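Local coordinates for putative sarcosine dimethylglycine methyltransferase (Galdieria sulphuraria, PDB 2O57), which probably transfers methyl groups from S-adenosylmethionine to sarcosine and dimethylglycine, at residues Val136-Asp148 against Ala159-Cys173. Numbering follows the deposited sequence. Where two conformers were deposited one is given.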
ATOM      1  N   VAL A 136      23.299  18.713   3.448  1.00 17.36           N
ATOM      2  CA  VAL A 136      23.255  17.743   4.514  1.00 16.87           C
ATOM      3  C   VAL A 136      23.370  18.532   5.812  1.00 18.48           C
ATOM      4  O   VAL A 136      24.353  19.262   6.016  1.00 15.52           O
ATOM      5  CB  VAL A 136      24.444  16.709   4.429  1.00 16.77           C
ATOM      6  CG1 VAL A 136      24.329  15.675   5.542  1.00 15.81           C
ATOM      7  CG2 VAL A 136      24.483  15.991   3.074  1.00 13.39           C
ATOM      8  N   LYS A 137      22.379  18.357   6.690  1.00 19.41           N
ATOM      9  CA  LYS A 137      22.335  19.060   7.984  1.00 21.70           C
ATOM     10  C   LYS A 137      22.286  18.033   9.112  1.00 20.92           C
ATOM     11  O   LYS A 137      21.687  16.978   8.964  1.00 20.39           O
ATOM     12  CB  LYS A 137      21.084  19.953   8.050  1.00 22.91           C
ATOM     13  CG  LYS A 137      20.788  20.818   6.778  1.00 23.94           C
ATOM     14  CD  LYS A 137      19.298  21.270   6.779  1.00 25.34           C
ATOM     15  CE  LYS A 137      18.948  22.189   5.574  1.00 26.56           C
ATOM     16  NZ  LYS A 137      19.493  23.594   5.667  1.00 27.73           N
ATOM     17  N   TYR A 138      22.986  18.318  10.203  1.00 20.83           N
ATOM     18  CA  TYR A 138      22.943  17.523  11.405  1.00 21.28           C
ATOM     19  C   TYR A 138      21.764  18.002  12.236  1.00 21.07           C
ATOM     20  O   TYR A 138      21.510  19.206  12.331  1.00 20.66           O
ATOM     21  CB  TYR A 138      24.231  17.696  12.211  1.00 22.01           C
ATOM     22  CG  TYR A 138      24.182  17.123  13.615  1.00 23.82           C
ATOM     23  CD1 TYR A 138      24.509  15.790  13.851  1.00 23.18           C
ATOM     24  CD2 TYR A 138      23.819  17.916  14.714  1.00 25.25           C
ATOM     25  CE1 TYR A 138      24.474  15.250  15.127  1.00 23.32           C
ATOM     26  CE2 TYR A 138      23.788  17.380  16.001  1.00 26.74           C
ATOM     27  CZ  TYR A 138      24.124  16.042  16.197  1.00 26.16           C
ATOM     28  OH  TYR A 138      24.105  15.481  17.463  1.00 27.08           O
ATOM     29  N   GLY A 139      21.025  17.055  12.806  1.00 20.54           N
ATOM     30  CA  GLY A 139      20.041  17.411  13.801  1.00 21.34           C
ATOM     31  C   GLY A 139      18.992  16.354  14.073  1.00 21.97           C
ATOM     32  O   GLY A 139      19.096  15.195  13.614  1.00 21.95           O
ATOM     33  N   SER A 140      17.986  16.794  14.831  1.00 22.08           N
ATOM     34  CA  SER A 140      16.961  15.941  15.410  1.00 21.67           C
ATOM     35  C   SER A 140      15.610  16.252  14.768  1.00 21.19           C
ATOM     36  O   SER A 140      15.347  17.415  14.466  1.00 19.87           O
ATOM     37  CB  SER A 140      16.905  16.268  16.898  1.00 22.63           C
ATOM     38  OG  SER A 140      15.734  15.760  17.495  1.00 22.86           O
ATOM     39  N   PHE A 141      14.749  15.226  14.605  1.00 20.06           N
ATOM     40  CA  PHE A 141      13.375  15.425  14.109  1.00 20.54           C
ATOM     41  C   PHE A 141      12.522  16.182  15.117  1.00 19.74           C
ATOM     42  O   PHE A 141      11.451  16.665  14.753  1.00 18.48           O
ATOM     43  CB  PHE A 141      12.614  14.105  13.864  1.00 21.66           C
ATOM     44  CG  PHE A 141      13.344  13.083  13.046  1.00 22.99           C
ATOM     45  CD1 PHE A 141      14.491  13.406  12.317  1.00 23.60           C
ATOM     46  CD2 PHE A 141      12.841  11.775  12.988  1.00 24.31           C
ATOM     47  CE1 PHE A 141      15.144  12.446  11.550  1.00 22.58           C
ATOM     48  CE2 PHE A 141      13.482  10.805  12.235  1.00 25.67           C
ATOM     49  CZ  PHE A 141      14.650  11.133  11.513  1.00 24.13           C
ATOM     50  N   LEU A 142      12.977  16.246  16.378  1.00 17.96           N
ATOM     51  CA  LEU A 142      12.258  16.981  17.426  1.00 18.17           C
ATOM     52  C   LEU A 142      12.524  18.488  17.312  1.00 18.46           C
ATOM     53  O   LEU A 142      11.784  19.296  17.854  1.00 18.32           O
ATOM     54  CB  LEU A 142      12.636  16.450  18.811  1.00 18.06           C
ATOM     55  CG  LEU A 142      12.439  14.944  19.004  1.00 19.09           C
ATOM     56  CD1 LEU A 142      12.827  14.468  20.425  1.00 21.03           C
ATOM     57  CD2 LEU A 142      11.009  14.555  18.686  1.00 17.56           C
ATOM     58  N   GLU A 143      13.566  18.855  16.564  1.00 18.11           N
ATOM     59  CA  GLU A 143      13.915  20.245  16.374  1.00 20.23           C
ATOM     60  C   GLU A 143      14.515  20.455  14.980  1.00 18.37           C
ATOM     61  O   GLU A 143      15.726  20.689  14.813  1.00 18.08           O
ATOM     62  CB  GLU A 143      14.898  20.675  17.469  1.00 19.76           C
ATOM     63  CG  GLU A 143      14.804  22.145  17.844  1.00 24.45           C
ATOM     64  CD  GLU A 143      15.756  22.522  18.976  1.00 25.97           C
ATOM     65  OE1 GLU A 143      16.679  23.345  18.716  1.00 33.82           O
ATOM     66  OE2 GLU A 143      15.610  21.976  20.110  1.00 32.48           O
ATOM     67  N   ILE A 144      13.660  20.366  13.973  1.00 16.94           N
ATOM     68  CA  ILE A 144      14.131  20.465  12.600  1.00 16.96           C
ATOM     69  C   ILE A 144      14.699  21.877  12.431  1.00 18.33           C
ATOM     70  O   ILE A 144      13.989  22.858  12.682  1.00 17.58           O
ATOM     71  CB  ILE A 144      13.016  20.136  11.580  1.00 16.26           C
ATOM     72  CG1 ILE A 144      12.446  18.711  11.841  1.00 14.57           C
ATOM     73  CG2 ILE A 144      13.550  20.307  10.171  1.00 15.88           C
ATOM     74  CD1 ILE A 144      11.239  18.304  10.901  1.00 17.11           C
ATOM     75  N   PRO A 145      16.006  21.978  12.077  1.00 19.55           N
ATOM     76  CA  PRO A 145      16.686  23.274  12.083  1.00 20.88           C
ATOM     77  C   PRO A 145      16.351  24.036  10.810  1.00 22.21           C
ATOM     78  O   PRO A 145      17.236  24.289   9.999  1.00 22.92           O
ATOM     79  CB  PRO A 145      18.180  22.882  12.126  1.00 21.41           C
ATOM     80  CG  PRO A 145      18.239  21.583  11.327  1.00 20.59           C
ATOM     81  CD  PRO A 145      16.904  20.875  11.658  1.00 19.18           C
ATOM     82  N   CYS A 146      15.065  24.347  10.618  1.00 22.59           N
ATOM     83  CA  CYS A 146      14.555  24.965   9.396  0.50 22.65           C
ATOM     84  C   CYS A 146      13.357  25.883   9.767  1.00 22.48           C
ATOM     85  O   CYS A 146      12.686  25.613  10.774  1.00 22.00           O
ATOM     86  CB  CYS A 146      14.131  23.862   8.385  0.50 22.89           C
ATOM     87  SG  CYS A 146      15.329  22.426   8.031  0.50 22.76           S
ATOM     88  N   GLU A 147      13.055  26.886   8.929  1.00 21.93           N
ATOM     89  CA  GLU A 147      11.881  27.769   9.110  1.00 21.58           C
ATOM     90  C   GLU A 147      10.526  27.045   8.856  1.00 19.81           C
ATOM     91  O   GLU A 147      10.490  26.016   8.190  1.00 18.73           O
ATOM     92  CB  GLU A 147      11.932  28.948   8.141  1.00 22.63           C
ATOM     93  CG  GLU A 147      13.194  29.784   8.149  1.00 27.37           C
ATOM     94  CD  GLU A 147      12.944  31.162   7.535  1.00 33.06           C
ATOM     95  OE1 GLU A 147      13.765  31.605   6.681  1.00 34.14           O
ATOM     96  OE2 GLU A 147      11.919  31.799   7.910  1.00 34.53           O
ATOM     97  N   ASP A 148       9.433  27.620   9.363  1.00 18.51           N
ATOM     98  CA  ASP A 148       8.073  27.159   9.049  1.00 18.52           C
ATOM     99  C   ASP A 148       7.811  27.246   7.554  1.00 17.53           C
ATOM    100  O   ASP A 148       8.335  28.144   6.894  1.00 17.35           O
ATOM    101  CB  ASP A 148       7.013  28.013   9.726  1.00 19.26           C
ATOM    102  CG  ASP A 148       7.128  28.016  11.233  1.00 21.90           C
ATOM    103  OD1 ASP A 148       8.150  27.535  11.772  1.00 24.79           O
ATOM    104  OD2 ASP A 148       6.174  28.484  11.870  1.00 24.86           O
ATOM    105  N   ALA A 159      12.853   5.646   9.617  1.00 12.87           N
ATOM    106  CA  ALA A 159      13.560   6.473  10.608  1.00 14.71           C
ATOM    107  C   ALA A 159      12.758   6.749  11.881  1.00 14.74           C
ATOM    108  O   ALA A 159      13.348   6.983  12.941  1.00 16.07           O
ATOM    109  CB  ALA A 159      13.960   7.784   9.968  1.00 14.42           C
ATOM    110  N   PHE A 160      11.432   6.825  11.767  1.00 14.28           N
ATOM    111  CA  PHE A 160      10.566   7.236  12.906  1.00 14.99           C
ATOM    112  C   PHE A 160      10.580   6.154  14.002  1.00 15.21           C
ATOM    113  O   PHE A 160      10.372   6.464  15.175  1.00 14.37           O
ATOM    114  CB  PHE A 160       9.112   7.443  12.436  1.00 14.68           C
ATOM    115  CG  PHE A 160       8.830   8.765  11.704  1.00 15.37           C
ATOM    116  CD1 PHE A 160       9.842   9.538  11.097  1.00 14.59           C
ATOM    117  CD2 PHE A 160       7.520   9.233  11.639  1.00 14.67           C
ATOM    118  CE1 PHE A 160       9.531  10.735  10.413  1.00 15.54           C
ATOM    119  CE2 PHE A 160       7.202  10.413  10.974  1.00 15.02           C
ATOM    120  CZ  PHE A 160       8.223  11.176  10.357  1.00 16.02           C
ATOM    121  N   LEU A 161      10.859   4.903  13.609  1.00 15.81           N
ATOM    122  CA  LEU A 161      10.955   3.760  14.535  1.00 17.62           C
ATOM    123  C   LEU A 161      11.704   4.109  15.832  1.00 20.31           C
ATOM    124  O   LEU A 161      11.245   3.768  16.927  1.00 21.42           O
ATOM    125  CB  LEU A 161      11.626   2.529  13.850  1.00 17.36           C
ATOM    126  CG  LEU A 161      11.947   1.279  14.705  1.00 16.72           C
ATOM    127  CD1 LEU A 161      10.674   0.660  15.204  1.00 16.42           C
ATOM    128  CD2 LEU A 161      12.714   0.236  13.917  1.00 17.33           C
ATOM    129  N   HIS A 162      12.845   4.774  15.699  1.00 21.85           N
ATOM    130  CA  HIS A 162      13.742   5.041  16.820  1.00 24.15           C
ATOM    131  C   HIS A 162      13.441   6.331  17.585  1.00 25.94           C
ATOM    132  O   HIS A 162      13.963   6.574  18.697  1.00 26.14           O
ATOM    133  CB  HIS A 162      15.173   5.057  16.294  1.00 25.41           C
ATOM    134  CG  HIS A 162      15.528   3.826  15.516  1.00 27.65           C
ATOM    135  ND1 HIS A 162      15.610   2.578  16.101  1.00 29.69           N
ATOM    136  CD2 HIS A 162      15.795   3.646  14.200  1.00 29.83           C
ATOM    137  CE1 HIS A 162      15.940   1.686  15.184  1.00 29.54           C
ATOM    138  NE2 HIS A 162      16.050   2.306  14.020  1.00 30.75           N
ATOM    139  N   SER A 163      12.585   7.160  17.004  1.00 25.85           N
ATOM    140  CA  SER A 163      12.268   8.428  17.599  1.00 26.93           C
ATOM    141  C   SER A 163      11.340   8.259  18.781  1.00 26.84           C
ATOM    142  O   SER A 163      10.264   7.656  18.660  1.00 27.47           O
ATOM    143  CB  SER A 163      11.608   9.323  16.563  1.00 27.61           C
ATOM    144  OG  SER A 163      11.739  10.665  16.937  1.00 29.82           O
ATOM    145  N   PRO A 164      11.764   8.755  19.956  1.00 26.65           N
ATOM    146  CA  PRO A 164      10.711   8.914  20.932  1.00 26.11           C
ATOM    147  C   PRO A 164       9.967  10.219  20.603  1.00 24.33           C
ATOM    148  O   PRO A 164      10.297  10.911  19.609  1.00 26.04           O
ATOM    149  CB  PRO A 164      11.460   8.998  22.270  1.00 26.90           C
ATOM    150  CG  PRO A 164      12.836   9.553  21.915  1.00 27.32           C
ATOM    151  CD  PRO A 164      13.089   9.189  20.447  1.00 26.98           C
ATOM    152  N   ASP A 165       8.991  10.550  21.420  1.00 21.40           N
ATOM    153  CA  ASP A 165       8.179  11.717  21.202  1.00 18.48           C
ATOM    154  C   ASP A 165       7.666  11.818  19.772  1.00 16.86           C
ATOM    155  O   ASP A 165       7.959  12.762  19.059  1.00 15.34           O
ATOM    156  CB  ASP A 165       8.911  12.981  21.639  1.00 19.13           C
ATOM    157  CG  ASP A 165       7.962  14.069  22.038  1.00 20.12           C
ATOM    158  OD1 ASP A 165       8.422  15.052  22.652  1.00 20.93           O
ATOM    159  OD2 ASP A 165       6.747  13.932  21.729  1.00 18.94           O
ATOM    160  N   LYS A 166       6.893  10.817  19.374  1.00 15.37           N
ATOM    161  CA  LYS A 166       6.244  10.785  18.053  1.00 15.60           C
ATOM    162  C   LYS A 166       5.341  11.987  17.811  1.00 14.27           C
ATOM    163  O   LYS A 166       5.271  12.462  16.680  1.00 15.31           O
ATOM    164  CB  LYS A 166       5.464   9.478  17.838  1.00 15.37           C
ATOM    165  CG  LYS A 166       6.264   8.164  17.994  1.00 17.40           C
ATOM    166  CD  LYS A 166       7.008   7.752  16.742  1.00 18.24           C
ATOM    167  CE  LYS A 166       7.469   6.277  16.820  1.00 17.98           C
ATOM    168  NZ  LYS A 166       8.502   6.081  17.869  1.00 20.18           N
ATOM    169  N   LEU A 167       4.645  12.481  18.844  1.00 13.97           N
ATOM    170  CA  LEU A 167       3.824  13.683  18.664  1.00 13.23           C
ATOM    171  C   LEU A 167       4.706  14.863  18.220  1.00 12.74           C
ATOM    172  O   LEU A 167       4.370  15.578  17.305  1.00 13.65           O
ATOM    173  CB  LEU A 167       3.007  14.063  19.914  1.00 13.29           C
ATOM    174  CG  LEU A 167       2.156  15.355  19.797  1.00 13.43           C
ATOM    175  CD1 LEU A 167       1.173  15.320  18.594  1.00 14.25           C
ATOM    176  CD2 LEU A 167       1.439  15.797  21.123  1.00 13.52           C
ATOM    177  N   LYS A 168       5.810  15.099  18.913  1.00 12.26           N
ATOM    178  CA  LYS A 168       6.709  16.187  18.522  1.00 12.90           C
ATOM    179  C   LYS A 168       7.267  16.049  17.085  1.00 12.35           C
ATOM    180  O   LYS A 168       7.334  17.046  16.362  1.00 12.63           O
ATOM    181  CB  LYS A 168       7.832  16.349  19.561  1.00 13.60           C
ATOM    182  CG  LYS A 168       8.743  17.550  19.336  1.00 15.39           C
ATOM    183  CD  LYS A 168       7.969  18.872  19.269  1.00 18.01           C
ATOM    184  CE  LYS A 168       8.975  20.031  19.201  1.00 21.10           C
ATOM    185  NZ  LYS A 168       8.273  21.311  19.016  1.00 24.86           N
ATOM    186  N   VAL A 169       7.608  14.816  16.676  1.00 12.07           N
ATOM    187  CA  VAL A 169       7.999  14.496  15.279  1.00 11.97           C
ATOM    188  C   VAL A 169       6.936  14.986  14.299  1.00 12.22           C
ATOM    189  O   VAL A 169       7.222  15.759  13.390  1.00 11.75           O
ATOM    190  CB  VAL A 169       8.225  12.970  15.070  1.00 12.63           C
ATOM    191  CG1 VAL A 169       8.593  12.649  13.602  1.00 11.96           C
ATOM    192  CG2 VAL A 169       9.321  12.462  16.027  1.00 12.22           C
ATOM    193  N   PHE A 170       5.704  14.568  14.511  1.00 12.10           N
ATOM    194  CA  PHE A 170       4.631  14.985  13.613  1.00 12.77           C
ATOM    195  C   PHE A 170       4.353  16.498  13.691  1.00 12.02           C
ATOM    196  O   PHE A 170       4.034  17.098  12.686  1.00 12.58           O
ATOM    197  CB  PHE A 170       3.357  14.139  13.841  1.00 12.31           C
ATOM    198  CG  PHE A 170       3.402  12.803  13.145  1.00 13.27           C
ATOM    199  CD1 PHE A 170       3.080  12.695  11.769  1.00 13.48           C
ATOM    200  CD2 PHE A 170       3.733  11.654  13.853  1.00 12.63           C
ATOM    201  CE1 PHE A 170       3.155  11.456  11.114  1.00 12.99           C
ATOM    202  CE2 PHE A 170       3.773  10.411  13.234  1.00 14.48           C
ATOM    203  CZ  PHE A 170       3.493  10.300  11.848  1.00 13.02           C
ATOM    204  N   GLN A 171       4.521  17.120  14.866  1.00 12.04           N
ATOM    205  CA  GLN A 171       4.336  18.576  14.976  1.00 12.16           C
ATOM    206  C   GLN A 171       5.392  19.314  14.110  1.00 12.16           C
ATOM    207  O   GLN A 171       5.087  20.326  13.463  1.00 12.47           O
ATOM    208  CB  GLN A 171       4.421  19.043  16.444  1.00 11.74           C
ATOM    209  CG  GLN A 171       3.163  18.709  17.259  1.00 11.71           C
ATOM    210  CD  GLN A 171       3.319  19.003  18.726  1.00 11.46           C
ATOM    211  OE1 GLN A 171       4.424  18.967  19.260  1.00 12.41           O
ATOM    212  NE2 GLN A 171       2.213  19.292  19.394  1.00 11.58           N
ATOM    213  N   GLU A 172       6.638  18.858  14.193  1.00 10.41           N
ATOM    214  CA  GLU A 172       7.730  19.434  13.401  1.00 10.81           C
ATOM    215  C   GLU A 172       7.515  19.204  11.914  1.00 11.35           C
ATOM    216  O   GLU A 172       7.756  20.099  11.123  1.00 10.50           O
ATOM    217  CB  GLU A 172       9.096  18.879  13.828  1.00 10.55           C
ATOM    218  CG  GLU A 172       9.608  19.456  15.165  1.00 11.68           C
ATOM    219  CD  GLU A 172       9.885  20.932  15.009  1.00 15.86           C
ATOM    220  OE1 GLU A 172      10.964  21.290  14.493  1.00 15.61           O
ATOM    221  OE2 GLU A 172       9.017  21.743  15.366  1.00 15.61           O
ATOM    222  N   CYS A 173       7.082  17.992  11.542  1.00 11.94           N
ATOM    223  CA  CYS A 173       6.783  17.703  10.125  1.00 12.98           C
ATOM    224  C   CYS A 173       5.741  18.688   9.577  1.00 12.82           C
ATOM    225  O   CYS A 173       5.941  19.279   8.496  1.00 11.54           O
ATOM    226  CB  CYS A 173       6.349  16.254   9.903  1.00 13.78           C
ATOM    227  SG  CYS A 173       7.702  15.029  10.121  1.00 14.48           S
TER
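Folded back beside the backbone nitrogen at chi1 (-75°) and bent again at chi2, the side chain of Glu172 curls out from its helix to meet Ile144, whose CG1 branch, turned opposite its own carbonyl carbon, runs past it in the reverse direction. The two chains lie alongside each other, with Ile144 CD1 3.7 Å from Glu172 CB. At the end of the glutamate, OE1 takes the amide hydrogen of Ile144 on its anti lone pair, a bent bond of 2.9 Å between Ile144 N and Glu172 OE1 (141° at the hydrogen). The same oxygen forms a salt bridge with Arg175, which also pairs with Asp148; this positive partner probably helps keep Glu172 ionised. One turn earlier in the helix, Lys168 lies across Leu142. Leu142 CD2 also packs on Val169 CG2 and lies 3.6 Å from Asp165 O, at the N-cap residue of the helix. Phe141 points toward 159-173, where Phe141 CZ lies 3.8 Å from Ala159 CB, which sits at the ring edge near its plane, while the rings of Phe141 and Phe160 meet obliquely, planes at 52°. Val169 CG1 sits above one face of the Phe160 ring, offset toward its rim, tying this aromatic pair to the helix. Ser140 to Glu143 form a type I turn, in which Ser140 OG accepts from Leu142 N at 3.0 Å as an ST turn. The contact thus illustrates how a Rossmann-like methyltransferase domain packs the loop after its edge strand 134-138 against the helix that follows strand 151-157.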